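Local coordinates for protein kinase domain-containing protein (Chaetomium thermophilum, PDB 6Z3U) that probably transfers phosphate from ATP to serine and threonine side chains, including those of the RNA polymerase II tail, as the cyclin-dependent kinase of the CAK complex, at residues 171-176 against 233-238; 190-195 against 290-295; 203-208 against 376-381; 244-247 against 251-254; 259-264 against 282-287. All coordinates share one frame; numbering follows the deposited sequence.

Interaction 1 of 5, residues 171-176 against 233-238; sequences VLEYLP and EVKLAD
CG of Lys235 stands anti to the carbonyl carbon (chi1 -37°), and the chain folds at chi2 (-102°) before running straight on, which carries its ammonium group across to the carboxylate of Glu173. The contact joins the hinge of the protein kinase fold, where strand 168-172 hands over to the loop between the two lobes, to strand 234-236, the short strand that leads through Ala237 to Asp238, the aspartate of the DFG motif. Glu173 and Lys235 meet at roughly a right angle. Their salt bridge runs from NZ of Lys235 to OE2 of Glu173 at 3.1 Å, and as a hydrogen bond it is weak. NZ is also hydrogen-bonded to the backbone oxygen of Pro152, a stronger partner, while OE1 of Glu173 is taken by the backbone N of Gly156, which should limit rotation of the carboxylate. The ammonium is thus shared by a carboxylate of the hinge and a backbone carbonyl of another loop.

The aliphatic part of the lysine has a separate apolar partner. Leu175 of the hinge crosses its CB and CG at a slant, and the leucine also rests on Leu227 and Ala229, so the packing continues toward strand 226-228. Both methyls of Leu175 straddle one methylene: CD1 and CD2 are each 3.9 Å from CG of Lys235.

Interaction 2 of 5, residues 190-195 against 290-295; sequences VRYGAA and IIRSPF
Arg292 is the first residue beyond helix 276-291 to leave helical geometry, and it does so with positive phi (53°), in the left-handed helical region, which sends its side chain toward the loop of 190-193, just ahead of helix 194-213. From there the arginine extends through chi2 and bends at chi3, so that the guanidinium group arrives end-on at the backbone oxygen of Val190. Two nitrogens share this one acceptor: NH1 of Arg292 is 3.0 Å from O of Val190, and NH2 of Arg292 is 2.8 Å from the same O. The NH2 bond is the straighter, with an N-H...O angle of 154°. The oxygen lies in the guanidinium plane, while both donors come from one face of the carbonyl, tilted out of its plane.

Tyr192 covers a face of the same group. Its CE2 sits 3.5 Å above the guanidinium plane, offset toward the rim, with ring and guanidinium planes 43° apart. The tyrosine hydroxyl is hydrogen-bonded to O of Leu289, and its ring meets Trp200 edge to face. NH1 of Arg191, hydrogen-bonded to O of Val187, also lies near NH2 of Arg292, two donors that do not bond.

Arg292 NE is hydrogen-bonded in addition to O of Ile184. Arg292 is thus met by neutral carbonyl oxygens, whose dipoles probably stabilise its positive charge and offset the nearby arginine.

Interaction 3 of 5, residues 203-208 against 376-381; sequences MLTRAV and EMLEHR
Thr205 fits against Leu378 and Met377, and its side chain can be followed outward from helix 194-213. CB comes first, 3.9 Å from CD2 of Leu378. There the chain forks. The methyl branch, CG2, lies anti to the backbone N and carries most of the contact: it is 3.4 Å from CD2 of Leu378 and 3.7 Å from CB of Met377, with the sulfur also close. The hydroxyl branch, OG1, turns back beside the backbone N (chi1 -56°), passes SD of Met377 at 3.9 Å and is hydrogen-bonded to O of Met201, one helical turn earlier. The hydrocarbon branch thus makes the closest approach.

Thr205 and Leu378 slide past each other in opposite directions, and CD2 of the leucine continues on to CG of Arg206, 3.8 Å away, where the side chains cross at about a right angle. Residues of the MAT1 (RING-type) chain border this edge: Phe6 of that chain packs on Leu378, and Gly7 of that chain on Arg206.

Methyl, methylene and thioether groups packed in this way join two helices of the C-terminal lobe of the kinase fold, the long helix 194-213 and the C-terminal end of the short helix 374-378.

Interaction 4 of 5, residues 244-247 against 251-254; sequences SFAD and RMTA
Apolar contact carries most of the meeting between Ala246 and Met252, two residues that face each other across a short bend of the chain. The methionine leaves its backbone with CG anti to the carbonyl carbon (chi1 -75°), extends through chi2 and turns at chi3, so that its terminal part lies across the methyl of the alanine. CE of Met252 is 3.4 Å from CB of Ala246. The atoms behind the tip take part as well: SD of Met252 is 3.8 Å from the same CB, and CG of Met252 is 3.9 Å from it. The alanine methyl therefore meets the methionine along its length and not at its end alone. The methionine also touches Leu217 and Tyr273.

A second kind of contact is made with the backbone. The methyl CE of Met252 also approaches O of Ser244, at 3.7 Å, and N of Ala246, at 3.5 Å, so it nestles against the peptide run of 244-246 in van der Waals contact.

The polar groups of 244-247 bond outside the two segments. Ser244 OG is hydrogen-bonded to Tyr144 OH, and O of Ala246 to the hydroxyl of Tyr41 on the MAT1 chain. The carboxylate of Asp247 forms a salt bridge with Arg190 of the cyclin chain.

Both segments belong to the activation segment (T-loop) of a cyclin-dependent kinase, whose 244-247 part touches the cyclin and MAT1 chains; Thr253, an unmodified threonine in this structure, matches, by its place in the sequence, the threonine phosphorylated in many activated relatives.

Interaction 5 of 5, residues 259-264 against 282-287; sequences RWYRPP and VGMVFA
Tyr261 and Met284 share most of the buried surface, with Val285 beside them. Tyr261 belongs to the Trp-Tyr-Arg-Pro-Pro run that closes the activation segment, a short 3-10 turn at 259-261 followed by the start of helix 264-267; Met284 and Val285 sit on helix 276-291, the long central helix of the C-terminal lobe. With CG beside its backbone N (chi1 -48°), the tyrosine swings its ring to the helix. CD2 of Tyr261 lies 3.5 Å from CB of Met284, and farther along the ring CE2 of Tyr261 is 4.2 Å from CG2 of Val285, the ring crossing both side chains at a slant.

Met284 makes its contact through CB and CG. Its chain folds at chi2 (-62°), so the thioether turns off from the tyrosine, while CG of Met284 remains 3.8 Å from O of Trp260; the sulfur runs on to the ring of Phe295.

The polar end of Tyr261 has its own fixation. OH is hydrogen-bonded to OE2 of Glu288, a turn farther along the helix, and the backbone O of Tyr261 to OG of Ser281. Ring and backbone are therefore both tied to helix 276-291, and the side chain of Tyr261 is about 6 Å from that of Asp220, the predicted proton acceptor. That helix also packs through Val282 and Phe286 on helix 194-213, and Trp260 reaches helix 301-311 at Gln304.

Interactions 3 and 5 are the buried pair; they touch where Leu204 meets Val282 and Val285, and both are essentially hydrocarbon packing. Interaction 2 also involves helices 194-213 and 276-291, but at one end of each, and there the chemistry turns polar, with an arginine gathering carbonyl oxygens; it meets interaction 5 at Phe295 and Pro294. Interaction 1 lies at the hinge between the lobes and combines a charged pair with a leucine; its strand residues rest on helix 194-213 of interaction 3. Interaction 4, whose centre is about 33 Å from that of interaction 2, belongs to the activation segment. Interactions 3 and 4 both border the MAT1 chain, and interaction 4 the cyclin too.

Interaction 1 of 5, residues 171-176 against 233-238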
# COMPACT_ATOMS: atom_id res chain seq x y z
N VAL B 171 -5.93 -9.63 -13.04
CA VAL B 171 -6.42 -11.00 -13.04
C VAL B 171 -6.83 -11.32 -11.61
O VAL B 171 -5.98 -11.45 -10.72
CB VAL B 171 -5.37 -11.98 -13.56
CG1 VAL B 171 -5.96 -13.37 -13.70
CG2 VAL B 171 -4.80 -11.50 -14.88
N LEU B 172 -8.14 -11.44 -11.38
CA LEU B 172 -8.70 -11.54 -10.05
C LEU B 172 -9.42 -12.87 -9.86
O LEU B 172 -9.74 -13.58 -10.82
CB LEU B 172 -9.68 -10.40 -9.77
CG LEU B 172 -9.10 -8.98 -9.82
CD1 LEU B 172 -10.20 -7.97 -10.06
CD2 LEU B 172 -8.37 -8.67 -8.54
N GLU B 173 -9.67 -13.19 -8.59
CA GLU B 173 -10.47 -14.36 -8.26
C GLU B 173 -11.83 -14.27 -8.95
O GLU B 173 -12.45 -13.21 -9.01
CB GLU B 173 -10.67 -14.44 -6.74
CG GLU B 173 -10.27 -15.76 -6.12
CD GLU B 173 -10.53 -15.80 -4.63
OE1 GLU B 173 -9.94 -14.98 -3.89
OE2 GLU B 173 -11.34 -16.65 -4.19
N TYR B 174 -12.29 -15.40 -9.48
CA TYR B 174 -13.60 -15.47 -10.11
C TYR B 174 -14.65 -15.75 -9.04
O TYR B 174 -14.64 -16.81 -8.41
CB TYR B 174 -13.62 -16.55 -11.19
CG TYR B 174 -14.93 -16.64 -11.93
CD1 TYR B 174 -15.37 -15.60 -12.74
CD2 TYR B 174 -15.73 -17.77 -11.85
CE1 TYR B 174 -16.56 -15.67 -13.42
CE2 TYR B 174 -16.92 -17.86 -12.53
CZ TYR B 174 -17.34 -16.81 -13.32
OH TYR B 174 -18.53 -16.88 -14.01
N LEU B 175 -15.56 -14.79 -8.85
CA LEU B 175 -16.59 -14.85 -7.81
C LEU B 175 -17.96 -14.79 -8.47
O LEU B 175 -18.54 -13.70 -8.59
CB LEU B 175 -16.40 -13.71 -6.80
CG LEU B 175 -14.97 -13.57 -6.27
CD1 LEU B 175 -14.84 -12.35 -5.37
CD2 LEU B 175 -14.54 -14.83 -5.53
N PRO B 176 -18.51 -15.92 -8.90
CA PRO B 176 -19.72 -15.88 -9.74
C PRO B 176 -21.03 -15.68 -8.99
O PRO B 176 -22.04 -15.35 -9.63
CB PRO B 176 -19.70 -17.25 -10.43
CG PRO B 176 -19.02 -18.15 -9.44
CD PRO B 176 -17.98 -17.29 -8.76
N GLU B 233 -17.83 -18.64 0.17
CA GLU B 233 -17.00 -17.76 0.98
C GLU B 233 -17.10 -16.33 0.46
O GLU B 233 -16.98 -16.07 -0.74
CB GLU B 233 -15.54 -18.23 0.93
CG GLU B 233 -14.61 -17.55 1.92
CD GLU B 233 -14.39 -18.37 3.19
OE1 GLU B 233 -13.91 -19.52 3.08
OE2 GLU B 233 -14.69 -17.86 4.29
N VAL B 234 -17.33 -15.39 1.38
CA VAL B 234 -17.49 -13.98 1.04
C VAL B 234 -16.12 -13.30 1.05
O VAL B 234 -15.31 -13.53 1.95
CB VAL B 234 -18.46 -13.29 2.01
CG1 VAL B 234 -18.34 -11.78 1.91
CG2 VAL B 234 -19.89 -13.71 1.72
N LYS B 235 -15.88 -12.46 0.04
CA LYS B 235 -14.60 -11.78 -0.14
C LYS B 235 -14.84 -10.27 -0.18
O LYS B 235 -15.76 -9.81 -0.86
CB LYS B 235 -13.90 -12.23 -1.43
CG LYS B 235 -14.05 -13.71 -1.78
CD LYS B 235 -12.80 -14.51 -1.45
CE LYS B 235 -13.07 -16.01 -1.58
NZ LYS B 235 -11.92 -16.85 -1.13
N LEU B 236 -14.02 -9.52 0.55
CA LEU B 236 -13.99 -8.07 0.45
C LEU B 236 -13.22 -7.65 -0.80
O LEU B 236 -12.11 -8.12 -1.03
CB LEU B 236 -13.34 -7.47 1.70
CG LEU B 236 -13.55 -5.99 2.00
CD1 LEU B 236 -15.03 -5.65 2.06
CD2 LEU B 236 -12.87 -5.61 3.30
N ALA B 237 -13.80 -6.74 -1.59
CA ALA B 237 -13.33 -6.55 -2.96
C ALA B 237 -12.84 -5.13 -3.26
O ALA B 237 -11.69 -4.97 -3.66
CB ALA B 237 -14.43 -6.94 -3.95
N ASP B 238 -13.69 -4.11 -3.13
CA ASP B 238 -13.34 -2.79 -3.66
C ASP B 238 -12.41 -2.08 -2.69
O ASP B 238 -12.81 -1.71 -1.58
CB ASP B 238 -14.60 -1.97 -3.92
CG ASP B 238 -14.31 -0.72 -4.73
OD1 ASP B 238 -13.42 0.06 -4.34
OD2 ASP B 238 -14.98 -0.51 -5.77

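Interaction 2 of 5, residues 190-195 against 290-295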
# COMPACT_ATOMS: atom_id res chain seq x y z
N VAL B 190 -34.93 -14.88 -1.87
CA VAL B 190 -33.79 -15.30 -1.05
C VAL B 190 -34.21 -15.30 0.42
O VAL B 190 -34.63 -14.27 0.95
CB VAL B 190 -32.57 -14.39 -1.27
CG1 VAL B 190 -31.52 -14.67 -0.21
CG2 VAL B 190 -31.99 -14.61 -2.65
N ARG B 191 -34.04 -16.45 1.07
CA ARG B 191 -34.38 -16.62 2.48
C ARG B 191 -33.11 -16.94 3.26
O ARG B 191 -32.40 -17.90 2.94
CB ARG B 191 -35.39 -17.75 2.67
CG ARG B 191 -36.75 -17.51 2.02
CD ARG B 191 -37.72 -16.87 2.99
NE ARG B 191 -37.45 -15.44 3.16
CZ ARG B 191 -37.79 -14.51 2.28
NH1 ARG B 191 -37.50 -13.24 2.52
NH2 ARG B 191 -38.42 -14.85 1.16
N TYR B 192 -32.83 -16.15 4.30
CA TYR B 192 -31.69 -16.41 5.17
C TYR B 192 -32.06 -16.08 6.61
O TYR B 192 -32.94 -15.24 6.86
CB TYR B 192 -30.44 -15.62 4.74
CG TYR B 192 -30.49 -14.12 4.97
CD1 TYR B 192 -30.20 -13.58 6.21
CD2 TYR B 192 -30.78 -13.25 3.92
CE1 TYR B 192 -30.23 -12.21 6.42
CE2 TYR B 192 -30.81 -11.89 4.12
CZ TYR B 192 -30.54 -11.37 5.37
OH TYR B 192 -30.56 -10.02 5.57
N GLY B 193 -31.38 -16.74 7.54
CA GLY B 193 -31.70 -16.60 8.95
C GLY B 193 -30.53 -16.13 9.79
O GLY B 193 -29.51 -15.70 9.25
N ALA B 194 -30.66 -16.22 11.11
CA ALA B 194 -29.63 -15.70 12.00
C ALA B 194 -28.32 -16.46 11.84
O ALA B 194 -27.24 -15.86 11.87
CB ALA B 194 -30.10 -15.76 13.45
N ALA B 195 -28.39 -17.78 11.68
CA ALA B 195 -27.16 -18.56 11.54
C ALA B 195 -26.41 -18.18 10.28
O ALA B 195 -25.18 -18.27 10.24
CB ALA B 195 -27.49 -20.05 11.54
N ILE B 290 -29.74 -7.62 9.48
CA ILE B 290 -30.79 -8.06 10.38
C ILE B 290 -32.16 -7.58 9.92
O ILE B 290 -33.14 -8.33 9.95
CB ILE B 290 -30.48 -7.59 11.82
CG1 ILE B 290 -29.24 -8.31 12.35
CG2 ILE B 290 -31.68 -7.85 12.72
CD1 ILE B 290 -28.70 -7.72 13.64
N ILE B 291 -32.25 -6.32 9.48
CA ILE B 291 -33.52 -5.76 9.03
C ILE B 291 -33.67 -5.78 7.52
O ILE B 291 -34.70 -5.33 7.00
CB ILE B 291 -33.71 -4.32 9.57
CG1 ILE B 291 -32.63 -3.38 9.02
CG2 ILE B 291 -33.67 -4.32 11.08
CD1 ILE B 291 -32.98 -1.92 9.18
N ARG B 292 -32.67 -6.27 6.78
CA ARG B 292 -32.73 -6.36 5.32
C ARG B 292 -33.08 -5.02 4.69
O ARG B 292 -33.78 -4.95 3.67
CB ARG B 292 -33.71 -7.44 4.87
CG ARG B 292 -33.12 -8.84 4.91
CD ARG B 292 -34.01 -9.87 4.25
NE ARG B 292 -33.63 -10.15 2.87
CZ ARG B 292 -33.92 -11.28 2.22
NH1 ARG B 292 -33.52 -11.44 0.97
NH2 ARG B 292 -34.61 -12.24 2.82
N SER B 293 -32.59 -3.94 5.30
CA SER B 293 -32.68 -2.61 4.72
C SER B 293 -31.65 -1.73 5.40
O SER B 293 -31.24 -2.01 6.53
CB SER B 293 -34.09 -2.02 4.88
OG SER B 293 -34.24 -1.44 6.17
N PRO B 294 -31.19 -0.66 4.73
CA PRO B 294 -30.18 0.20 5.35
C PRO B 294 -30.68 0.77 6.68
O PRO B 294 -31.82 1.20 6.80
CB PRO B 294 -29.96 1.30 4.31
CG PRO B 294 -30.47 0.74 3.02
CD PRO B 294 -31.59 -0.19 3.40
N PHE B 295 -29.80 0.73 7.69
CA PHE B 295 -30.19 1.21 9.01
C PHE B 295 -30.45 2.71 8.99
O PHE B 295 -31.53 3.18 9.36
CB PHE B 295 -29.10 0.86 10.03
CG PHE B 295 -29.46 1.20 11.45
CD1 PHE B 295 -30.78 1.34 11.84
CD2 PHE B 295 -28.46 1.39 12.40
CE1 PHE B 295 -31.10 1.65 13.15
CE2 PHE B 295 -28.78 1.70 13.70
CZ PHE B 295 -30.10 1.84 14.08

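Interaction 3 of 5, residues 203-208 against 376-381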
# COMPACT_ATOMS: atom_id res chain seq x y z
N MET B 203 -17.08 -13.90 8.21
CA MET B 203 -16.20 -13.66 7.08
C MET B 203 -15.80 -12.19 7.00
O MET B 203 -14.61 -11.86 6.89
CB MET B 203 -16.90 -14.10 5.79
CG MET B 203 -17.15 -15.59 5.74
SD MET B 203 -18.31 -16.06 4.45
CE MET B 203 -18.33 -17.84 4.64
N LEU B 204 -16.78 -11.29 7.05
CA LEU B 204 -16.49 -9.86 6.99
C LEU B 204 -15.55 -9.44 8.12
O LEU B 204 -14.58 -8.71 7.89
CB LEU B 204 -17.79 -9.06 7.05
CG LEU B 204 -17.66 -7.54 7.23
CD1 LEU B 204 -16.77 -6.96 6.15
CD2 LEU B 204 -19.03 -6.88 7.20
N THR B 205 -15.82 -9.90 9.34
CA THR B 205 -14.99 -9.49 10.47
C THR B 205 -13.55 -9.97 10.29
O THR B 205 -12.60 -9.24 10.60
CB THR B 205 -15.58 -10.03 11.77
OG1 THR B 205 -16.93 -9.58 11.91
CG2 THR B 205 -14.77 -9.54 12.97
N ARG B 206 -13.36 -11.18 9.77
CA ARG B 206 -12.01 -11.65 9.50
C ARG B 206 -11.33 -10.81 8.43
O ARG B 206 -10.14 -10.51 8.52
CB ARG B 206 -12.02 -13.12 9.09
CG ARG B 206 -12.35 -14.10 10.22
CD ARG B 206 -12.10 -15.53 9.78
NE ARG B 206 -12.37 -16.50 10.84
CZ ARG B 206 -13.53 -17.14 11.01
NH1 ARG B 206 -14.54 -16.93 10.18
NH2 ARG B 206 -13.66 -17.99 12.01
N ALA B 207 -12.09 -10.39 7.41
CA ALA B 207 -11.51 -9.56 6.36
C ALA B 207 -11.03 -8.23 6.92
O ALA B 207 -9.89 -7.82 6.68
CB ALA B 207 -12.53 -9.34 5.24
N VAL B 208 -11.89 -7.54 7.67
CA VAL B 208 -11.48 -6.25 8.24
C VAL B 208 -10.39 -6.45 9.28
O VAL B 208 -9.49 -5.62 9.42
CB VAL B 208 -12.69 -5.51 8.82
CG1 VAL B 208 -12.27 -4.19 9.44
CG2 VAL B 208 -13.72 -5.27 7.74
N GLU B 376 -10.91 -7.60 18.87
CA GLU B 376 -11.88 -7.81 19.94
C GLU B 376 -13.15 -8.42 19.38
O GLU B 376 -13.77 -9.29 20.01
CB GLU B 376 -12.19 -6.49 20.64
CG GLU B 376 -11.03 -5.90 21.42
CD GLU B 376 -11.31 -4.49 21.89
OE1 GLU B 376 -12.28 -3.88 21.38
OE2 GLU B 376 -10.57 -3.98 22.76
N MET B 377 -13.55 -8.00 18.18
CA MET B 377 -14.77 -8.50 17.57
C MET B 377 -14.70 -10.01 17.37
O MET B 377 -15.69 -10.72 17.61
CB MET B 377 -15.00 -7.79 16.24
CG MET B 377 -16.46 -7.63 15.86
SD MET B 377 -16.67 -6.58 14.41
CE MET B 377 -16.25 -4.99 15.12
N LEU B 378 -13.54 -10.52 16.95
CA LEU B 378 -13.42 -11.94 16.66
C LEU B 378 -13.46 -12.82 17.91
O LEU B 378 -13.81 -14.00 17.81
CB LEU B 378 -12.12 -12.21 15.89
CG LEU B 378 -12.10 -11.73 14.44
CD1 LEU B 378 -10.71 -11.90 13.86
CD2 LEU B 378 -13.12 -12.48 13.59
N GLU B 379 -13.11 -12.28 19.07
CA GLU B 379 -13.14 -13.04 20.31
C GLU B 379 -14.45 -12.88 21.07
O GLU B 379 -14.58 -13.43 22.17
CB GLU B 379 -11.96 -12.62 21.19
CG GLU B 379 -10.64 -12.53 20.43
CD GLU B 379 -9.42 -12.74 21.31
OE1 GLU B 379 -9.53 -13.47 22.32
OE2 GLU B 379 -8.35 -12.18 20.99
N HIS B 380 -15.43 -12.17 20.51
CA HIS B 380 -16.71 -11.98 21.17
C HIS B 380 -17.44 -13.32 21.34
O HIS B 380 -17.15 -14.30 20.66
CB HIS B 380 -17.57 -11.00 20.38
CG HIS B 380 -18.70 -10.42 21.17
ND1 HIS B 380 -20.02 -10.60 20.81
CD2 HIS B 380 -18.72 -9.68 22.30
CE1 HIS B 380 -20.80 -9.99 21.68
NE2 HIS B 380 -20.03 -9.42 22.60
N ARG B 381 -18.40 -13.34 22.27
CA ARG B 381 -19.13 -14.56 22.56
C ARG B 381 -20.15 -14.92 21.48
O ARG B 381 -20.56 -16.08 21.40
CB ARG B 381 -19.87 -14.45 23.90
CG ARG B 381 -18.99 -14.50 25.14
CD ARG B 381 -19.73 -15.15 26.30
NE ARG B 381 -19.15 -14.80 27.60
CZ ARG B 381 -18.10 -15.40 28.15
NH1 ARG B 381 -17.65 -15.01 29.34
NH2 ARG B 381 -17.48 -16.39 27.51

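Interaction 4 of 5, residues 244-247 against 251-254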
# COMPACT_ATOMS: atom_id res chain seq x y z
N SER B 244 -3.06 3.15 3.87
CA SER B 244 -2.27 2.63 4.98
C SER B 244 -2.46 3.50 6.21
O SER B 244 -2.74 4.69 6.12
CB SER B 244 -0.79 2.57 4.61
OG SER B 244 -0.55 1.63 3.57
N PHE B 245 -2.28 2.88 7.38
CA PHE B 245 -2.38 3.62 8.64
C PHE B 245 -1.46 4.83 8.62
O PHE B 245 -0.24 4.70 8.47
CB PHE B 245 -2.03 2.71 9.81
CG PHE B 245 -3.09 1.69 10.13
CD1 PHE B 245 -4.16 1.48 9.29
CD2 PHE B 245 -3.01 0.95 11.30
CE1 PHE B 245 -5.13 0.54 9.59
CE2 PHE B 245 -3.97 0.02 11.62
CZ PHE B 245 -5.03 -0.19 10.76
N ALA B 246 -2.04 6.01 8.79
CA ALA B 246 -1.26 7.24 8.80
C ALA B 246 -0.48 7.37 10.10
O ALA B 246 -0.88 6.86 11.15
CB ALA B 246 -2.17 8.45 8.61
N ASP B 247 0.64 8.07 10.03
CA ASP B 247 1.43 8.35 11.22
C ASP B 247 0.78 9.47 12.03
O ASP B 247 -0.10 10.17 11.54
CB ASP B 247 2.85 8.74 10.84
CG ASP B 247 3.68 7.55 10.42
OD1 ASP B 247 3.18 6.41 10.49
OD2 ASP B 247 4.85 7.75 10.03
N ARG B 251 -2.45 14.09 8.30
CA ARG B 251 -3.87 14.32 8.13
C ARG B 251 -4.43 13.38 7.08
O ARG B 251 -3.77 13.06 6.09
CB ARG B 251 -4.14 15.77 7.74
CG ARG B 251 -3.47 16.77 8.68
CD ARG B 251 -3.78 18.22 8.31
NE ARG B 251 -5.09 18.61 8.81
CZ ARG B 251 -5.31 19.11 10.03
NH1 ARG B 251 -4.30 19.28 10.87
NH2 ARG B 251 -6.54 19.44 10.40
N MET B 252 -5.66 12.92 7.30
CA MET B 252 -6.37 12.07 6.36
C MET B 252 -7.64 12.78 5.89
O MET B 252 -8.08 13.77 6.47
CB MET B 252 -6.74 10.72 6.99
CG MET B 252 -5.58 9.76 7.15
SD MET B 252 -6.00 8.43 8.29
CE MET B 252 -5.12 7.06 7.56
N THR B 253 -8.22 12.25 4.82
CA THR B 253 -9.43 12.82 4.26
C THR B 253 -10.64 12.39 5.09
O THR B 253 -10.71 11.26 5.57
CB THR B 253 -9.62 12.39 2.81
OG1 THR B 253 -8.44 12.70 2.07
CG2 THR B 253 -10.80 13.12 2.18
N ALA B 254 -11.57 13.32 5.27
CA ALA B 254 -12.83 13.03 5.92
C ALA B 254 -13.90 12.55 4.95
O ALA B 254 -14.97 12.12 5.39
CB ALA B 254 -13.34 14.27 6.67

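Interaction 5 of 5, residues 259-264 against 282-287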
# COMPACT_ATOMS: atom_id res chain seq x y z
N ARG B 259 -21.97 7.41 2.53
CA ARG B 259 -22.62 8.16 3.60
C ARG B 259 -23.32 7.24 4.59
O ARG B 259 -23.08 7.31 5.80
CB ARG B 259 -23.63 9.15 3.00
CG ARG B 259 -24.21 10.11 4.03
CD ARG B 259 -25.28 11.01 3.44
NE ARG B 259 -24.83 11.73 2.25
CZ ARG B 259 -25.18 11.42 1.00
NH1 ARG B 259 -24.71 12.14 -0.00
NH2 ARG B 259 -26.02 10.42 0.75
N TRP B 260 -24.18 6.35 4.09
CA TRP B 260 -24.99 5.52 4.97
C TRP B 260 -24.15 4.70 5.95
O TRP B 260 -24.68 4.25 6.97
CB TRP B 260 -25.87 4.58 4.14
CG TRP B 260 -26.81 5.29 3.22
CD1 TRP B 260 -27.03 6.64 3.15
CD2 TRP B 260 -27.66 4.70 2.24
NE1 TRP B 260 -27.97 6.92 2.19
CE2 TRP B 260 -28.37 5.74 1.61
CE3 TRP B 260 -27.90 3.39 1.82
CZ2 TRP B 260 -29.29 5.52 0.59
CZ3 TRP B 260 -28.81 3.16 0.81
CH2 TRP B 260 -29.50 4.22 0.21
N TYR B 261 -22.87 4.49 5.65
CA TYR B 261 -21.99 3.70 6.50
C TYR B 261 -20.87 4.54 7.10
O TYR B 261 -19.95 3.99 7.72
CB TYR B 261 -21.41 2.53 5.70
CG TYR B 261 -22.46 1.77 4.92
CD1 TYR B 261 -22.86 2.20 3.66
CD2 TYR B 261 -23.07 0.65 5.46
CE1 TYR B 261 -23.82 1.52 2.95
CE2 TYR B 261 -24.04 -0.04 4.75
CZ TYR B 261 -24.41 0.41 3.50
OH TYR B 261 -25.37 -0.26 2.78
N ARG B 262 -20.92 5.87 6.94
CA ARG B 262 -19.86 6.75 7.42
C ARG B 262 -19.98 6.93 8.93
O ARG B 262 -21.07 7.22 9.43
CB ARG B 262 -19.96 8.12 6.75
CG ARG B 262 -18.66 8.91 6.75
CD ARG B 262 -18.87 10.35 6.31
NE ARG B 262 -19.66 10.49 5.09
CZ ARG B 262 -19.20 10.30 3.86
NH1 ARG B 262 -17.94 9.96 3.65
NH2 ARG B 262 -20.02 10.45 2.82
N PRO B 263 -18.89 6.79 9.68
CA PRO B 263 -18.98 6.98 11.14
C PRO B 263 -19.14 8.44 11.49
O PRO B 263 -18.87 9.32 10.66
CB PRO B 263 -17.64 6.42 11.64
CG PRO B 263 -16.71 6.62 10.51
CD PRO B 263 -17.53 6.43 9.26
N PRO B 264 -19.58 8.75 12.72
CA PRO B 264 -19.79 10.16 13.08
C PRO B 264 -18.52 10.99 13.05
O PRO B 264 -18.56 12.17 12.67
CB PRO B 264 -20.40 10.07 14.48
CG PRO B 264 -20.03 8.72 14.99
CD PRO B 264 -19.99 7.83 13.79
N VAL B 282 -18.94 -1.82 9.44
CA VAL B 282 -19.34 -3.20 9.70
C VAL B 282 -20.61 -3.23 10.53
O VAL B 282 -21.53 -4.00 10.26
CB VAL B 282 -18.19 -3.96 10.38
CG1 VAL B 282 -18.69 -5.28 10.93
CG2 VAL B 282 -17.06 -4.18 9.39
N GLY B 283 -20.67 -2.38 11.56
CA GLY B 283 -21.88 -2.31 12.36
C GLY B 283 -23.11 -2.00 11.53
O GLY B 283 -24.20 -2.53 11.79
N MET B 284 -22.96 -1.14 10.52
CA MET B 284 -24.09 -0.82 9.65
C MET B 284 -24.42 -1.97 8.71
O MET B 284 -25.60 -2.19 8.40
CB MET B 284 -23.80 0.45 8.86
CG MET B 284 -23.79 1.71 9.72
SD MET B 284 -25.39 2.00 10.50
CE MET B 284 -24.92 2.96 11.93
N VAL B 285 -23.41 -2.71 8.25
CA VAL B 285 -23.68 -3.91 7.46
C VAL B 285 -24.34 -4.97 8.33
O VAL B 285 -25.27 -5.66 7.90
CB VAL B 285 -22.38 -4.43 6.82
CG1 VAL B 285 -22.60 -5.80 6.21
CG2 VAL B 285 -21.89 -3.45 5.76
N PHE B 286 -23.87 -5.12 9.57
CA PHE B 286 -24.51 -6.04 10.50
C PHE B 286 -25.98 -5.66 10.69
O PHE B 286 -26.87 -6.50 10.56
CB PHE B 286 -23.77 -6.02 11.84
CG PHE B 286 -24.13 -7.14 12.78
CD1 PHE B 286 -25.03 -8.13 12.41
CD2 PHE B 286 -23.58 -7.18 14.05
CE1 PHE B 286 -25.36 -9.14 13.29
CE2 PHE B 286 -23.91 -8.19 14.93
CZ PHE B 286 -24.80 -9.17 14.55
N ALA B 287 -26.24 -4.38 10.98
CA ALA B 287 -27.61 -3.94 11.19
C ALA B 287 -28.44 -4.11 9.93
O ALA B 287 -29.60 -4.52 9.99
CB ALA B 287 -27.63 -2.48 11.65